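PDB 2P6H: YjbQ family protein from Aeropyrum pernix, which is of unknown function but belongs to the UPF0047 (YjbQ) family and forms a three-subunit assembly. Local coordinates for residues H43-A53 against W111-D120; M1-K9 against V19-V30. All coordinates share one frame; numbering follows the deposited sequence.

Interaction 1: residues H43-A53 against W111-D120; sequences HTTAAVAVNEA and WQRILFVEMD. With SO4 (sulfate ion), chain C.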
loop_
_atom_site.group_PDB
_atom_site.type_symbol
_atom_site.label_atom_id
_atom_site.label_comp_id
_atom_site.label_asym_id
_atom_site.label_seq_id
_atom_site.Cartn_x
_atom_site.Cartn_y
_atom_site.Cartn_z
ATOM N N HIS A 43 -0.926 -10.991 -9.576
ATOM C CA HIS A 43 -2.132 -11.713 -9.156
ATOM C C HIS A 43 -3.137 -10.841 -8.405
ATOM O O HIS A 43 -2.742 -9.987 -7.616
ATOM C CB HIS A 43 -1.743 -12.905 -8.271
ATOM C CG HIS A 43 -0.704 -13.799 -8.879
ATOM N ND1 HIS A 43 -0.902 -14.478 -10.062
ATOM C CD2 HIS A 43 0.547 -14.121 -8.466
ATOM C CE1 HIS A 43 0.180 -15.178 -10.354
ATOM N NE2 HIS A 43 1.075 -14.977 -9.402
ATOM N N THR A 44 -4.426 -11.065 -8.661
ATOM C CA THR A 44 -5.492 -10.331 -7.985
ATOM C C THR A 44 -5.976 -11.110 -6.749
ATOM O O THR A 44 -6.791 -10.605 -5.985
ATOM C CB THR A 44 -6.727 -10.116 -8.898
ATOM O OG1 THR A 44 -7.300 -11.389 -9.233
ATOM C CG2 THR A 44 -6.347 -9.374 -10.174
ATOM N N THR A 45 -5.489 -12.339 -6.568
ATOM C CA THR A 45 -5.904 -13.092 -5.364
ATOM C C THR A 45 -4.715 -13.560 -4.543
ATOM O O THR A 45 -4.789 -14.517 -3.784
ATOM C CB THR A 45 -6.707 -14.339 -5.744
ATOM O OG1 THR A 45 -5.929 -15.148 -6.628
ATOM C CG2 THR A 45 -8.001 -13.935 -6.455
ATOM N N ALA A 46 -3.637 -12.802 -4.669
ATOM C CA ALA A 46 -2.447 -12.987 -3.854
ATOM C C ALA A 46 -1.908 -11.605 -3.626
ATOM O O ALA A 46 -2.260 -10.653 -4.310
ATOM C CB ALA A 46 -1.372 -13.911 -4.540
ATOM N N ALA A 47 -1.054 -11.444 -2.623
ATOM C CA ALA A 47 -0.511 -10.122 -2.328
ATOM C C ALA A 47 0.919 -10.232 -1.813
ATOM O O ALA A 47 1.467 -11.320 -1.678
ATOM C CB ALA A 47 -1.393 -9.439 -1.271
ATOM N N VAL A 48 1.550 -9.069 -1.592
ATOM C CA VAL A 48 2.868 -9.055 -0.969
ATOM C C VAL A 48 2.889 -8.018 0.120
ATOM O O VAL A 48 2.341 -6.934 -0.008
ATOM C CB VAL A 48 3.961 -8.691 -1.980
ATOM C CG1 VAL A 48 3.539 -7.471 -2.794
ATOM C CG2 VAL A 48 5.247 -8.351 -1.234
ATOM N N ALA A 49 3.513 -8.419 1.229
ATOM C CA ALA A 49 3.618 -7.541 2.360
ATOM C C ALA A 49 5.027 -7.577 2.902
ATOM O O ALA A 49 5.823 -8.449 2.579
ATOM C CB ALA A 49 2.673 -8.072 3.415
ATOM N N VAL A 50 5.337 -6.633 3.770
ATOM C CA VAL A 50 6.632 -6.629 4.430
ATOM C C VAL A 50 6.439 -6.656 5.910
ATOM O O VAL A 50 5.805 -5.788 6.497
ATOM C CB VAL A 50 7.359 -5.338 4.122
ATOM C CG1 VAL A 50 8.648 -5.262 4.937
ATOM C CG2 VAL A 50 7.697 -5.276 2.643
ATOM N N ASN A 51 6.951 -7.709 6.536
ATOM C CA ASN A 51 6.875 -7.814 7.987
ATOM C C ASN A 51 7.782 -8.938 8.471
ATOM O O ASN A 51 8.654 -9.417 7.759
ATOM C CB ASN A 51 5.415 -8.097 8.384
ATOM C CG ASN A 51 5.089 -7.465 9.726
ATOM O OD1 ASN A 51 5.353 -8.025 10.786
ATOM N ND2 ASN A 51 4.489 -6.265 9.658
ATOM N N GLU A 52 7.613 -9.338 9.728
ATOM C CA GLU A 52 8.477 -10.343 10.347
ATOM C C GLU A 52 8.108 -11.772 9.966
ATOM O O GLU A 52 6.934 -12.161 10.023
ATOM C CB GLU A 52 8.441 -10.189 11.874
ATOM C CG GLU A 52 9.610 -10.845 12.583
ATOM C CD GLU A 52 9.638 -10.578 14.093
ATOM O OE1 GLU A 52 9.083 -9.541 14.554
ATOM O OE2 GLU A 52 10.236 -11.404 14.819
ATOM N N ALA A 53 9.114 -12.556 9.586
ATOM C CA ALA A 53 8.878 -13.946 9.191
ATOM C C ALA A 53 8.939 -14.896 10.404
ATOM O O ALA A 53 9.631 -15.905 10.401
ATOM C CB ALA A 53 9.906 -14.341 8.103
ATOM N N TRP A 111 14.080 -6.514 11.223
ATOM C CA TRP A 111 13.126 -7.623 11.262
ATOM C C TRP A 111 12.142 -7.682 10.096
ATOM O O TRP A 111 11.206 -8.481 10.117
ATOM C CB TRP A 111 12.351 -7.569 12.582
ATOM C CG TRP A 111 13.246 -7.239 13.740
ATOM C CD1 TRP A 111 13.285 -6.070 14.443
ATOM C CD2 TRP A 111 14.308 -8.050 14.248
ATOM N NE1 TRP A 111 14.314 -6.096 15.353
ATOM C CE2 TRP A 111 14.959 -7.302 15.253
ATOM C CE3 TRP A 111 14.776 -9.333 13.944
ATOM C CZ2 TRP A 111 16.060 -7.797 15.961
ATOM C CZ3 TRP A 111 15.876 -9.827 14.651
ATOM C CH2 TRP A 111 16.502 -9.056 15.647
ATOM N N GLN A 112 12.346 -6.839 9.085
ATOM C CA GLN A 112 11.459 -6.824 7.921
ATOM C C GLN A 112 11.859 -7.860 6.883
ATOM O O GLN A 112 13.040 -8.030 6.573
ATOM C CB GLN A 112 11.451 -5.442 7.255
ATOM C CG GLN A 112 10.863 -4.333 8.119
ATOM C CD GLN A 112 10.770 -2.998 7.387
ATOM O OE1 GLN A 112 11.684 -2.607 6.656
ATOM N NE2 GLN A 112 9.665 -2.287 7.597
ATOM N N ARG A 113 10.860 -8.548 6.342
ATOM C CA ARG A 113 11.079 -9.538 5.316
ATOM C C ARG A 113 9.991 -9.417 4.271
ATOM O O ARG A 113 8.907 -8.906 4.522
ATOM C CB ARG A 113 11.027 -10.919 5.968
ATOM C CG ARG A 113 12.107 -11.101 7.036
ATOM C CD ARG A 113 13.389 -11.711 6.456
ATOM N NE ARG A 113 14.410 -11.857 7.498
ATOM C CZ ARG A 113 14.893 -13.093 7.721
ATOM N NH1 ARG A 113 14.447 -14.117 7.013
ATOM N NH2 ARG A 113 15.827 -13.280 8.657
ATOM N N ILE A 114 10.270 -9.879 3.061
ATOM C CA ILE A 114 9.319 -9.820 1.960
ATOM C C ILE A 114 8.451 -11.050 2.002
ATOM O O ILE A 114 8.899 -12.168 1.778
ATOM C CB ILE A 114 10.056 -9.763 0.606
ATOM C CG1 ILE A 114 11.004 -8.562 0.586
ATOM C CG2 ILE A 114 9.034 -9.577 -0.532
ATOM C CD1 ILE A 114 12.043 -8.435 -0.528
ATOM N N LEU A 115 7.170 -10.857 2.279
ATOM C CA LEU A 115 6.262 -11.984 2.406
ATOM C C LEU A 115 5.236 -12.104 1.289
ATOM O O LEU A 115 4.511 -11.155 0.992
ATOM C CB LEU A 115 5.515 -11.887 3.742
ATOM C CG LEU A 115 6.424 -11.691 4.965
ATOM C CD1 LEU A 115 5.598 -11.495 6.213
ATOM C CD2 LEU A 115 7.338 -12.904 5.119
ATOM N N PHE A 116 5.184 -13.276 0.667
ATOM C CA PHE A 116 4.201 -13.542 -0.370
ATOM C C PHE A 116 2.974 -14.009 0.408
ATOM O O PHE A 116 3.067 -14.908 1.250
ATOM C CB PHE A 116 4.650 -14.670 -1.300
ATOM C CG PHE A 116 3.715 -14.894 -2.457
ATOM C CD1 PHE A 116 2.588 -15.690 -2.308
ATOM C CD2 PHE A 116 3.949 -14.286 -3.690
ATOM C CE1 PHE A 116 1.702 -15.882 -3.365
ATOM C CE2 PHE A 116 3.069 -14.471 -4.760
ATOM C CZ PHE A 116 1.943 -15.271 -4.596
ATOM N N VAL A 117 1.832 -13.393 0.135
ATOM C CA VAL A 117 0.608 -13.770 0.815
ATOM C C VAL A 117 -0.358 -14.432 -0.143
ATOM O O VAL A 117 -1.003 -13.789 -0.961
ATOM C CB VAL A 117 -0.039 -12.506 1.337
ATOM C CG1 VAL A 117 -1.295 -12.853 2.134
ATOM C CG2 VAL A 117 0.931 -11.755 2.231
ATOM N N GLU A 118 -0.440 -15.759 -0.072
ATOM C CA GLU A 118 -1.335 -16.546 -0.933
ATOM C C GLU A 118 -2.718 -16.639 -0.281
ATOM O O GLU A 118 -2.832 -16.971 0.904
ATOM C CB GLU A 118 -0.764 -17.960 -1.128
ATOM C CG GLU A 118 -1.665 -18.936 -1.881
ATOM C CD GLU A 118 -1.969 -18.482 -3.298
ATOM O OE1 GLU A 118 -2.863 -17.624 -3.473
ATOM O OE2 GLU A 118 -1.309 -18.971 -4.238
ATOM N N MET A 119 -3.766 -16.345 -1.045
ATOM C CA MET A 119 -5.115 -16.416 -0.503
ATOM C C MET A 119 -6.023 -17.319 -1.335
ATOM O O MET A 119 -7.194 -17.523 -0.996
ATOM C CB MET A 119 -5.699 -15.003 -0.369
ATOM C CG MET A 119 -4.955 -14.193 0.694
ATOM S SD MET A 119 -5.374 -12.455 0.798
ATOM C CE MET A 119 -4.263 -11.765 -0.426
ATOM N N ASP A 120 -5.471 -17.872 -2.413
ATOM C CA ASP A 120 -6.237 -18.780 -3.285
ATOM C C ASP A 120 -5.349 -19.922 -3.778
ATOM O O ASP A 120 -5.357 -20.295 -4.945
ATOM C CB ASP A 120 -6.808 -17.987 -4.486
ATOM C CG ASP A 120 -7.869 -18.804 -5.255
ATOM O OD1 ASP A 120 -8.522 -19.635 -4.621
ATOM O OD2 ASP A 120 -8.017 -18.598 -6.455
HETATM S S SO4 C . -5.135 -14.145 -10.319
HETATM O O1 SO4 C . -6.475 -14.890 -10.229
HETATM O O2 SO4 C . -4.216 -14.727 -11.298
HETATM O O3 SO4 C . -4.435 -14.177 -9.038
HETATM O O4 SO4 C . -5.352 -12.751 -10.685
HETATM O O HOH W 1 -6.946 -17.221 -8.986
HETATM O O HOH W 2 7.138 -3.656 7.777
#
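Strands 46-51 and 113-118 pair antiparallel, running at 154° to each other, in a regular register that sets A46 beside E118 and V50 beside I114. A47, A49 and N51 form the hydrogen-bonded pairs with V117, L115 and R113; at the middle one, A49 N reaches L115 O at 2.9 Å and L115 N returns to A49 O at 2.8 Å. A46, V48, V50, I114, F116 and E118 share one face. There F116 holds CG anti to its backbone N (chi1 -175°), which leans the ring toward the E118 end, diagonally over the partner strand, until CZ touches A46 CB at 3.6 Å; the methyl of A46 is small enough to let the ring come this near. Next to them V48 and I114 lie side by side, CG2 to CG2 at 4.0 Å. On the other face M119 CE bends over to A47 CB at 3.8 Å, and V117 and M119 continue onto I65 of helix 55-69. At the polar end E118 secures the turn of its own segment and holds R125. Its OE1 takes the backbone N of D120 at 2.8 Å, from above the carboxylate plane, while OE2 forms a salt bridge with R125 and accepts from T10. A leucine here has no carboxylate, so R125 would be without its charged mate and D120 N without its acceptor, and the guanidinium is likely to be less firmly placed. R125 also binds T45 OG1 and a sulfate, probably from the crystallisation liquor. T44 gives the anion its N at 2.8 Å to O4, as well as its hydroxyl, and T45 OG1 donates to O3 at 3.0 Å. Hydroxyls, peptide N-H groups and an arginine thus gather at the sulfate, at the end of a largely apolar strand pair, consistent with a site for an anionic group.

Interaction 2: residues M1-K9 against V19-V30; sequences METGSFTVK and VTGKVEEWLSTV. With SO4 (sulfate ion), chain E.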
loop_
_atom_site.group_PDB
_atom_site.type_symbol
_atom_site.label_atom_id
_atom_site.label_comp_id
_atom_site.label_asym_id
_atom_site.label_seq_id
_atom_site.Cartn_x
_atom_site.Cartn_y
_atom_site.Cartn_z
ATOM N N MET A 1 17.210 0.149 -16.550
ATOM C CA MET A 1 16.619 -0.689 -15.470
ATOM C C MET A 1 16.734 -2.171 -15.787
ATOM O O MET A 1 16.865 -2.569 -16.947
ATOM C CB MET A 1 15.147 -0.324 -15.270
ATOM C CG MET A 1 14.308 -0.477 -16.520
ATOM S SD MET A 1 12.620 0.101 -16.310
ATOM C CE MET A 1 11.719 -1.225 -17.138
ATOM N N GLU A 2 16.680 -2.986 -14.743
ATOM C CA GLU A 2 16.751 -4.416 -14.880
ATOM C C GLU A 2 15.442 -5.025 -14.471
ATOM O O GLU A 2 14.662 -4.485 -13.705
ATOM C CB GLU A 2 17.813 -4.997 -13.954
ATOM C CG GLU A 2 19.200 -4.385 -14.134
ATOM C CD GLU A 2 19.746 -4.745 -15.499
ATOM O OE1 GLU A 2 19.355 -5.764 -16.046
ATOM O OE2 GLU A 2 20.586 -4.017 -15.986
ATOM N N THR A 3 15.244 -6.218 -14.990
ATOM C CA THR A 3 13.946 -6.790 -14.830
ATOM C C THR A 3 14.021 -8.332 -14.754
ATOM O O THR A 3 14.885 -8.949 -15.361
ATOM C CB THR A 3 13.153 -6.310 -16.058
ATOM O OG1 THR A 3 12.052 -5.475 -15.639
ATOM C CG2 THR A 3 12.697 -7.472 -16.928
ATOM N N GLY A 4 13.201 -8.869 -13.854
ATOM C CA GLY A 4 13.264 -10.280 -13.530
ATOM C C GLY A 4 12.023 -10.809 -12.835
ATOM O O GLY A 4 11.078 -10.069 -12.566
ATOM N N SER A 5 12.031 -12.102 -12.543
ATOM C CA SER A 5 10.898 -12.731 -11.875
ATOM C C SER A 5 11.269 -14.116 -11.388
ATOM O O SER A 5 12.263 -14.697 -11.824
ATOM C CB SER A 5 9.724 -12.864 -12.840
ATOM O OG SER A 5 9.979 -13.900 -13.776
ATOM N N PHE A 6 10.462 -14.639 -10.475
ATOM C CA PHE A 6 10.655 -15.977 -9.957
ATOM C C PHE A 6 9.313 -16.529 -9.536
ATOM O O PHE A 6 8.373 -15.803 -9.262
ATOM C CB PHE A 6 11.673 -15.975 -8.782
ATOM C CG PHE A 6 11.212 -15.182 -7.566
ATOM C CD1 PHE A 6 10.320 -15.749 -6.660
ATOM C CD2 PHE A 6 11.755 -13.929 -7.318
ATOM C CE1 PHE A 6 9.965 -15.045 -5.506
ATOM C CE2 PHE A 6 11.392 -13.232 -6.158
ATOM C CZ PHE A 6 10.499 -13.786 -5.249
ATOM N N THR A 7 9.207 -17.876 -9.552
ATOM C CA THR A 7 7.932 -18.478 -9.162
ATOM C C THR A 7 7.918 -18.866 -7.719
ATOM O O THR A 7 8.950 -19.086 -7.098
ATOM C CB THR A 7 7.763 -19.775 -9.886
ATOM O OG1 THR A 7 8.857 -20.637 -9.566
ATOM C CG2 THR A 7 7.749 -19.532 -11.398
ATOM N N VAL A 8 6.681 -18.911 -7.205
ATOM C CA VAL A 8 6.440 -19.268 -5.819
ATOM C C VAL A 8 5.298 -20.261 -5.818
ATOM O O VAL A 8 4.162 -19.942 -6.171
ATOM C CB VAL A 8 6.036 -18.010 -5.018
ATOM C CG1 VAL A 8 5.664 -18.419 -3.584
ATOM C CG2 VAL A 8 7.171 -17.006 -4.968
ATOM N N LYS A 9 5.628 -21.485 -5.439
ATOM C CA LYS A 9 4.665 -22.559 -5.377
ATOM C C LYS A 9 4.014 -22.570 -4.009
ATOM O O LYS A 9 4.648 -22.824 -2.993
ATOM C CB LYS A 9 5.402 -23.880 -5.615
ATOM C CG LYS A 9 4.444 -25.031 -5.936
ATOM C CD LYS A 9 4.506 -26.149 -4.891
ATOM C CE LYS A 9 4.105 -27.514 -5.460
ATOM N NZ LYS A 9 2.875 -27.976 -4.819
ATOM N N VAL A 19 9.833 -14.751 0.929
ATOM C CA VAL A 19 10.576 -14.864 -0.340
ATOM C C VAL A 19 11.749 -13.875 -0.408
ATOM O O VAL A 19 12.298 -13.593 -1.465
ATOM C CB VAL A 19 9.624 -14.651 -1.543
ATOM C CG1 VAL A 19 8.527 -15.715 -1.536
ATOM C CG2 VAL A 19 8.989 -13.275 -1.469
ATOM N N THR A 20 12.163 -13.329 0.730
ATOM C CA THR A 20 13.297 -12.382 0.784
ATOM C C THR A 20 14.531 -12.918 0.078
ATOM O O THR A 20 15.214 -12.215 -0.655
ATOM C CB THR A 20 13.692 -12.098 2.234
ATOM O OG1 THR A 20 12.512 -11.823 2.994
ATOM C CG2 THR A 20 14.615 -10.877 2.297
ATOM N N GLY A 21 14.831 -14.188 0.337
ATOM C CA GLY A 21 16.007 -14.811 -0.245
ATOM C C GLY A 21 16.096 -14.694 -1.754
ATOM O O GLY A 21 17.105 -14.238 -2.295
ATOM N N LYS A 22 15.040 -15.111 -2.440
ATOM C CA LYS A 22 14.992 -15.065 -3.900
ATOM C C LYS A 22 15.124 -13.634 -4.438
ATOM O O LYS A 22 15.694 -13.390 -5.494
ATOM C CB LYS A 22 13.661 -15.669 -4.353
ATOM C CG LYS A 22 13.603 -17.182 -4.136
ATOM C CD LYS A 22 12.235 -17.758 -4.500
ATOM C CE LYS A 22 12.215 -19.288 -4.480
ATOM N NZ LYS A 22 10.838 -19.755 -4.334
ATOM N N VAL A 23 14.565 -12.664 -3.724
ATOM C CA VAL A 23 14.645 -11.275 -4.179
ATOM C C VAL A 23 16.076 -10.772 -4.145
ATOM O O VAL A 23 16.563 -10.140 -5.074
ATOM C CB VAL A 23 13.795 -10.385 -3.270
ATOM C CG1 VAL A 23 14.057 -8.914 -3.586
ATOM C CG2 VAL A 23 12.323 -10.688 -3.475
ATOM N N GLU A 24 16.774 -11.047 -3.047
ATOM C CA GLU A 24 18.153 -10.629 -2.886
ATOM C C GLU A 24 19.035 -11.313 -3.929
ATOM O O GLU A 24 19.995 -10.746 -4.436
ATOM C CB GLU A 24 18.602 -10.992 -1.462
ATOM C CG GLU A 24 17.815 -10.228 -0.386
ATOM C CD GLU A 24 18.370 -10.534 0.995
ATOM O OE1 GLU A 24 18.660 -11.690 1.268
ATOM O OE2 GLU A 24 18.507 -9.603 1.788
ATOM N N GLU A 25 18.684 -12.556 -4.244
ATOM C CA GLU A 25 19.379 -13.333 -5.232
ATOM C C GLU A 25 19.451 -12.537 -6.512
ATOM O O GLU A 25 20.515 -12.130 -6.962
ATOM C CB GLU A 25 18.584 -14.612 -5.465
ATOM C CG GLU A 25 19.407 -15.866 -5.175
ATOM C CD GLU A 25 18.676 -17.064 -5.726
ATOM O OE1 GLU A 25 18.436 -17.105 -6.925
ATOM O OE2 GLU A 25 18.323 -17.942 -4.942
ATOM N N TRP A 26 18.264 -12.315 -7.064
ATOM C CA TRP A 26 18.111 -11.558 -8.301
ATOM C C TRP A 26 18.831 -10.223 -8.186
ATOM O O TRP A 26 19.523 -9.762 -9.067
ATOM C CB TRP A 26 16.614 -11.318 -8.566
ATOM C CG TRP A 26 16.420 -10.613 -9.865
ATOM C CD1 TRP A 26 16.475 -11.193 -11.153
ATOM C CD2 TRP A 26 16.191 -9.189 -10.073
ATOM N NE1 TRP A 26 16.318 -10.295 -12.156
ATOM C CE2 TRP A 26 16.139 -8.984 -11.485
ATOM C CE3 TRP A 26 16.043 -8.102 -9.228
ATOM C CZ2 TRP A 26 15.941 -7.714 -11.990
ATOM C CZ3 TRP A 26 15.844 -6.832 -9.744
ATOM C CH2 TRP A 26 15.798 -6.637 -11.133
ATOM N N LEU A 27 18.623 -9.588 -7.044
ATOM C CA LEU A 27 19.206 -8.285 -6.836
ATOM C C LEU A 27 20.736 -8.286 -6.953
ATOM O O LEU A 27 21.354 -7.320 -7.384
ATOM C CB LEU A 27 18.804 -7.860 -5.439
ATOM C CG LEU A 27 18.995 -6.376 -5.226
ATOM C CD1 LEU A 27 18.277 -5.542 -6.290
ATOM C CD2 LEU A 27 18.430 -5.955 -3.881
ATOM N N SER A 28 21.353 -9.372 -6.445
ATOM C CA SER A 28 22.802 -9.455 -6.586
ATOM C C SER A 28 23.187 -9.871 -8.003
ATOM O O SER A 28 24.285 -9.609 -8.472
ATOM C CB SER A 28 23.349 -10.475 -5.587
ATOM O OG SER A 28 23.308 -9.933 -4.267
ATOM N N THR A 29 22.258 -10.533 -8.685
ATOM C CA THR A 29 22.532 -10.918 -10.084
ATOM C C THR A 29 22.515 -9.688 -10.945
ATOM O O THR A 29 22.812 -9.725 -12.132
ATOM C CB THR A 29 21.486 -11.913 -10.655
ATOM O OG1 THR A 29 22.149 -12.843 -11.514
ATOM C CG2 THR A 29 20.430 -11.157 -11.467
ATOM N N VAL A 30 22.109 -8.614 -10.271
ATOM C CA VAL A 30 22.048 -7.359 -10.933
ATOM C C VAL A 30 23.142 -6.399 -10.399
ATOM O O VAL A 30 23.689 -5.577 -11.122
ATOM C CB VAL A 30 20.627 -6.896 -10.647
ATOM C CG1 VAL A 30 20.527 -5.385 -10.850
ATOM C CG2 VAL A 30 19.658 -7.594 -11.585
HETATM S S SO4 E . 9.415 -23.019 -4.627
HETATM O O1 SO4 E . 10.805 -22.702 -4.599
HETATM O O2 SO4 E . 8.921 -24.067 -3.806
HETATM O O3 SO4 E . 9.032 -23.368 -6.091
HETATM O O4 SO4 E . 8.598 -21.858 -4.330
#
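This is helix-on-sheet packing at the margin of the fold: helix 20-28 lies against strand 2-9, an outermost strand of the five-stranded antiparallel sheet within its chain, with the axes 9.4 Å apart. F6 is the centre of the contact. Its CG lies between backbone N and carbonyl carbon (chi1 64°), laying the ring against K22 CB in a CH-pi contact, 3.7 Å from the centroid and 7° off the normal. V23 CG2 meets the edge of the same ring at CE2, 3.8 Å away, and V19 CB approaches CZ obliquely. The long aliphatic part of K22 suits this place because it can lie across the phenyl and still carry its amine onward: NZ binds a sulfate oxygen, O1, at 3.0 Å and makes a weak bond to T7 O, while K9 N reaches O4 of the same ion. Farther along, the W26 indole turns its edge to the backbone of E2 and T3, with NE1 3.3 Å from G4 CA; glycine suits this position, since a beta carbon would collide with the indole. At the far end E2 CG slides past V30 CG1 at 3.7 Å. V23 and W26 also rest on L37 of strand 35-40, and W26 on L129 and Y131 of strand 124-133. A helix nearly antiparallel to an edge strand, with V19 and V23 reaching I114 of the three-stranded sheet, is alpha/beta packing that joins both sheets.

From the N terminus, strand 2-9 meets helix 20-28 first, so interaction 2 closes a short loop of nine residues that contains strand 15-18. Interaction 1 opens only afterwards and encloses a much longer excursion with helices 55-69 and 84-93 before strand 113-118 returns to strand 46-51. The two loops are in series, neither nested nor crossed, yet they touch: I114 O lies 2.9 Å from V19 N and I114 N 3.0 Å from T20 OG1, both probable hydrogen bonds. Strand 113-118 also pairs with strand 15-18, joining the three-stranded sheet to the start of the helix that interaction 2 fastens to the five-stranded sheet. Both contacts touch the third subunit.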